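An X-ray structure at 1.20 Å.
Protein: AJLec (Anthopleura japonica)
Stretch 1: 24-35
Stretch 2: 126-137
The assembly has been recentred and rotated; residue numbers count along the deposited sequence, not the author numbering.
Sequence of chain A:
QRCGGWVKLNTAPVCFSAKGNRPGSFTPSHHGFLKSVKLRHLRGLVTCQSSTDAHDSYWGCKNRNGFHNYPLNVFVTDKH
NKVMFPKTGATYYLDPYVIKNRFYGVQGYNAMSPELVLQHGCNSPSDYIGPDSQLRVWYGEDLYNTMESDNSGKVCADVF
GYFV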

# COMPACT_ATOMS: atom_id res chain seq x y z
N GLY A 24 24.33 7.16 3.95
CA GLY A 24 23.85 7.03 5.31
C GLY A 24 23.03 5.78 5.45
O GLY A 24 21.94 5.67 4.89
N SER A 25 23.55 4.81 6.21
CA SER A 25 22.98 3.45 6.22
C SER A 25 22.43 3.15 7.60
O SER A 25 23.08 3.48 8.60
CB SER A 25 24.00 2.39 5.78
OG SER A 25 24.51 2.77 4.50
N PHE A 26 21.28 2.52 7.70
CA PHE A 26 20.69 2.23 8.99
C PHE A 26 19.72 1.07 8.87
O PHE A 26 19.22 0.74 7.82
CB PHE A 26 20.01 3.49 9.55
CG PHE A 26 18.74 3.88 8.85
CD1 PHE A 26 18.79 4.56 7.64
CD2 PHE A 26 17.51 3.58 9.42
CE1 PHE A 26 17.62 4.95 7.03
CE2 PHE A 26 16.35 3.92 8.77
CZ PHE A 26 16.41 4.61 7.58
N THR A 27 19.44 0.45 10.04
CA THR A 27 18.48 -0.61 10.16
C THR A 27 17.14 -0.03 10.60
O THR A 27 17.05 0.50 11.72
CB THR A 27 18.98 -1.65 11.19
OG1 THR A 27 20.26 -2.12 10.72
CG2 THR A 27 17.98 -2.78 11.33
N PRO A 28 16.06 -0.10 9.79
CA PRO A 28 14.84 0.59 10.21
C PRO A 28 14.26 -0.05 11.48
O PRO A 28 14.35 -1.25 11.71
CB PRO A 28 13.88 0.38 9.05
CG PRO A 28 14.75 0.06 7.89
CD PRO A 28 15.97 -0.61 8.43
N SER A 29 13.65 0.81 12.30
CA SER A 29 13.09 0.42 13.58
C SER A 29 11.73 -0.27 13.44
O SER A 29 11.25 -0.86 14.41
CB SER A 29 12.97 1.61 14.47
OG SER A 29 12.11 2.60 13.86
N HIS A 30 11.08 -0.13 12.28
CA HIS A 30 9.75 -0.65 12.03
C HIS A 30 9.76 -1.45 10.72
O HIS A 30 10.54 -1.12 9.82
CB HIS A 30 8.72 0.47 11.99
CG HIS A 30 8.53 1.11 13.31
ND1 HIS A 30 7.40 0.96 14.07
CD2 HIS A 30 9.34 1.91 14.01
CE1 HIS A 30 7.55 1.61 15.22
NE2 HIS A 30 8.73 2.23 15.18
N HIS A 31 8.89 -2.46 10.67
CA HIS A 31 8.83 -3.43 9.61
C HIS A 31 7.50 -3.39 8.91
O HIS A 31 6.51 -2.94 9.49
CB HIS A 31 9.00 -4.86 10.18
CG HIS A 31 10.27 -5.04 10.92
ND1 HIS A 31 10.39 -5.95 11.93
CD2 HIS A 31 11.43 -4.37 10.84
CE1 HIS A 31 11.60 -5.87 12.43
NE2 HIS A 31 12.29 -4.95 11.78
N GLY A 32 7.50 -3.82 7.64
CA GLY A 32 6.31 -3.77 6.84
C GLY A 32 6.63 -3.37 5.42
O GLY A 32 7.77 -3.40 4.95
N PHE A 33 5.57 -2.98 4.68
CA PHE A 33 5.72 -2.46 3.32
C PHE A 33 5.55 -0.93 3.37
O PHE A 33 4.57 -0.43 3.96
CB PHE A 33 4.64 -3.03 2.40
CG PHE A 33 4.89 -4.52 2.15
CD1 PHE A 33 5.81 -4.93 1.18
CD2 PHE A 33 4.22 -5.48 2.89
CE1 PHE A 33 6.05 -6.30 0.97
CE2 PHE A 33 4.47 -6.84 2.66
CZ PHE A 33 5.37 -7.22 1.70
N LEU A 34 6.50 -0.22 2.76
CA LEU A 34 6.47 1.26 2.75
C LEU A 34 5.87 1.75 1.44
O LEU A 34 6.20 1.33 0.35
CB LEU A 34 7.90 1.78 2.86
CG LEU A 34 8.52 1.67 4.24
CD1 LEU A 34 10.02 1.92 4.15
CD2 LEU A 34 7.81 2.62 5.21
N LYS A 35 5.02 2.78 1.61
CA LYS A 35 4.54 3.59 0.50
C LYS A 35 5.57 4.65 0.12
O LYS A 35 5.71 5.00 -1.07
CB LYS A 35 3.24 4.31 0.89
CG LYS A 35 2.68 5.27 -0.15
CD LYS A 35 1.35 5.82 0.25
CE LYS A 35 0.79 6.78 -0.78
NZ LYS A 35 1.60 8.04 -0.78
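Stretch 2 126-137: SDYIGPDSQLRV

Six backbone hydrogen bonds fix stretch 2 on stretch 1, and they come in reciprocal pairs. At one end Val-137 N gives to Gly-24 O at 2.7 Å and Gly-24 N to Val-137 O at 2.9 Å; next, Phe-26 N reaches Leu-135 O and Leu-135 N reaches Phe-26 O, both at 3.0 Å. Strand 135-137 therefore runs antiparallel to strand 24-26, the axes at 164° and 4.5 Å at closest approach. Between these pairs Ser-25 faces Arg-136 in a non-hydrogen-bonded site, CA to CA 4.2 Å, where Ser-25 CA lies 3.3 Å from Leu-135 O and Arg-136 CA 3.4 Å from Gly-24 O.

The third pair is a single bridge: Gly-32 N to Ile-129 O and Ile-129 N to Gly-32 O, each 2.8 Å. Gly-32 has phi/psi of 141/-164, where a CB would jam against the preceding carbonyl. Between the bridged segments stretch 2 makes a type I turn, Gly-130 to Ser-133, closed by Ser-133 N to Gly-130 O at 3.0 Å and braced by Gly-130 N to Ser-133 OG at 2.9 Å.

Water fills in where direct pairing lapses. One water joins Thr-27 OG1 (2.6 Å) to Ser-133 O (2.7 Å); another accepts from Leu-34 N (2.8 Å) and donates to Asp-127 O (2.9 Å).

Packing partly departs from the register: Pro-28 points toward stretch 2 and spans two residues, its CG 3.8 Å from both Ile-129 CG2 and Leu-135 CD1, while Leu-34 CD1 meets Ile-129 CG1 at 3.8 Å. Phe-26 CE1 rests 3.9 Å from Leu-135 CB. The turn covers one face of the His-31 ring, with Gly-130 CA and Pro-131 CD 4.1 and 4.0 Å from its centroid. Beyond the bridge, Phe-33 CE1 lies 3.7 Å from Tyr-128 CB, the two rings oblique at 59°.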

# COMPACT_ATOMS: atom_id res chain seq x y z
N SER A 126 9.58 -8.65 -2.61
CA SER A 126 10.95 -8.42 -2.16
C SER A 126 11.15 -7.03 -1.55
O SER A 126 12.20 -6.76 -1.01
CB SER A 126 11.91 -8.62 -3.29
OG SER A 126 11.72 -7.66 -4.32
N ASP A 127 10.13 -6.15 -1.61
CA ASP A 127 10.22 -4.83 -1.00
C ASP A 127 9.96 -4.82 0.50
O ASP A 127 10.05 -3.77 1.11
CB ASP A 127 9.20 -3.88 -1.66
CG ASP A 127 9.43 -3.64 -3.13
OD1 ASP A 127 10.57 -3.82 -3.59
OD2 ASP A 127 8.45 -3.28 -3.81
N TYR A 128 9.63 -5.97 1.09
CA TYR A 128 9.33 -6.02 2.52
C TYR A 128 10.50 -5.48 3.31
O TYR A 128 11.68 -5.88 3.07
CB TYR A 128 8.97 -7.44 2.94
CG TYR A 128 8.63 -7.57 4.40
CD1 TYR A 128 7.46 -7.07 4.90
CD2 TYR A 128 9.45 -8.27 5.26
CE1 TYR A 128 7.14 -7.18 6.25
CE2 TYR A 128 9.14 -8.43 6.60
CZ TYR A 128 7.98 -7.87 7.10
OH TYR A 128 7.62 -7.97 8.42
N ILE A 129 10.22 -4.65 4.31
CA ILE A 129 11.19 -4.20 5.28
C ILE A 129 11.05 -5.08 6.52
O ILE A 129 10.02 -5.01 7.23
CB ILE A 129 10.95 -2.72 5.64
CG1 ILE A 129 10.90 -1.80 4.43
CG2 ILE A 129 12.01 -2.27 6.65
CD1 ILE A 129 12.11 -1.81 3.59
N GLY A 130 12.07 -5.91 6.76
CA GLY A 130 12.08 -6.84 7.91
C GLY A 130 13.32 -6.61 8.75
O GLY A 130 14.14 -5.71 8.54
N PRO A 131 13.54 -7.53 9.71
CA PRO A 131 14.70 -7.45 10.58
C PRO A 131 16.06 -7.42 9.89
O PRO A 131 16.96 -6.78 10.38
CB PRO A 131 14.62 -8.74 11.41
CG PRO A 131 13.17 -9.09 11.43
CD PRO A 131 12.65 -8.62 10.08
N ASP A 132 16.14 -8.03 8.71
CA ASP A 132 17.36 -8.13 7.98
C ASP A 132 17.60 -6.93 7.05
O ASP A 132 18.66 -6.84 6.43
CB ASP A 132 17.40 -9.45 7.22
CG ASP A 132 18.74 -9.85 6.66
OD1 ASP A 132 19.76 -9.70 7.41
OD2 ASP A 132 18.74 -10.30 5.49
N SER A 133 16.61 -6.04 6.90
CA SER A 133 16.74 -4.96 5.89
C SER A 133 17.69 -3.86 6.38
O SER A 133 17.76 -3.58 7.56
CB SER A 133 15.36 -4.41 5.66
OG SER A 133 14.44 -5.40 5.19
N GLN A 134 18.35 -3.20 5.44
CA GLN A 134 19.10 -2.00 5.68
C GLN A 134 18.67 -1.00 4.61
O GLN A 134 18.63 -1.34 3.44
CB GLN A 134 20.61 -2.23 5.62
CG GLN A 134 21.45 -1.01 5.97
CD GLN A 134 22.93 -1.28 5.85
OE1 GLN A 134 23.68 -1.22 6.85
NE2 GLN A 134 23.38 -1.56 4.66
N LEU A 135 18.39 0.22 5.03
CA LEU A 135 18.16 1.32 4.04
C LEU A 135 19.42 2.17 3.99
O LEU A 135 20.09 2.38 4.96
CB LEU A 135 16.94 2.16 4.44
CG LEU A 135 15.59 1.43 4.29
CD1 LEU A 135 14.48 2.29 4.86
CD2 LEU A 135 15.29 0.97 2.88
N ARG A 136 19.73 2.63 2.79
CA ARG A 136 20.93 3.43 2.54
C ARG A 136 20.49 4.71 1.80
O ARG A 136 19.87 4.61 0.71
CB ARG A 136 21.93 2.67 1.68
CG ARG A 136 22.45 1.36 2.30
CD ARG A 136 23.42 0.68 1.38
NE ARG A 136 23.99 -0.50 2.08
CZ ARG A 136 24.95 -1.27 1.54
NH1 ARG A 136 25.36 -1.08 0.32
NH2 ARG A 136 25.54 -2.19 2.30
N VAL A 137 20.86 5.84 2.40
CA VAL A 137 20.56 7.15 1.73
C VAL A 137 21.82 7.55 1.01
O VAL A 137 22.82 7.89 1.63
CB VAL A 137 20.14 8.19 2.77
CG1 VAL A 137 19.77 9.49 2.07
CG2 VAL A 137 18.96 7.72 3.63
O HOH W 1 20.25 -3.82 8.70
O HOH W 2 8.38 -1.43 1.07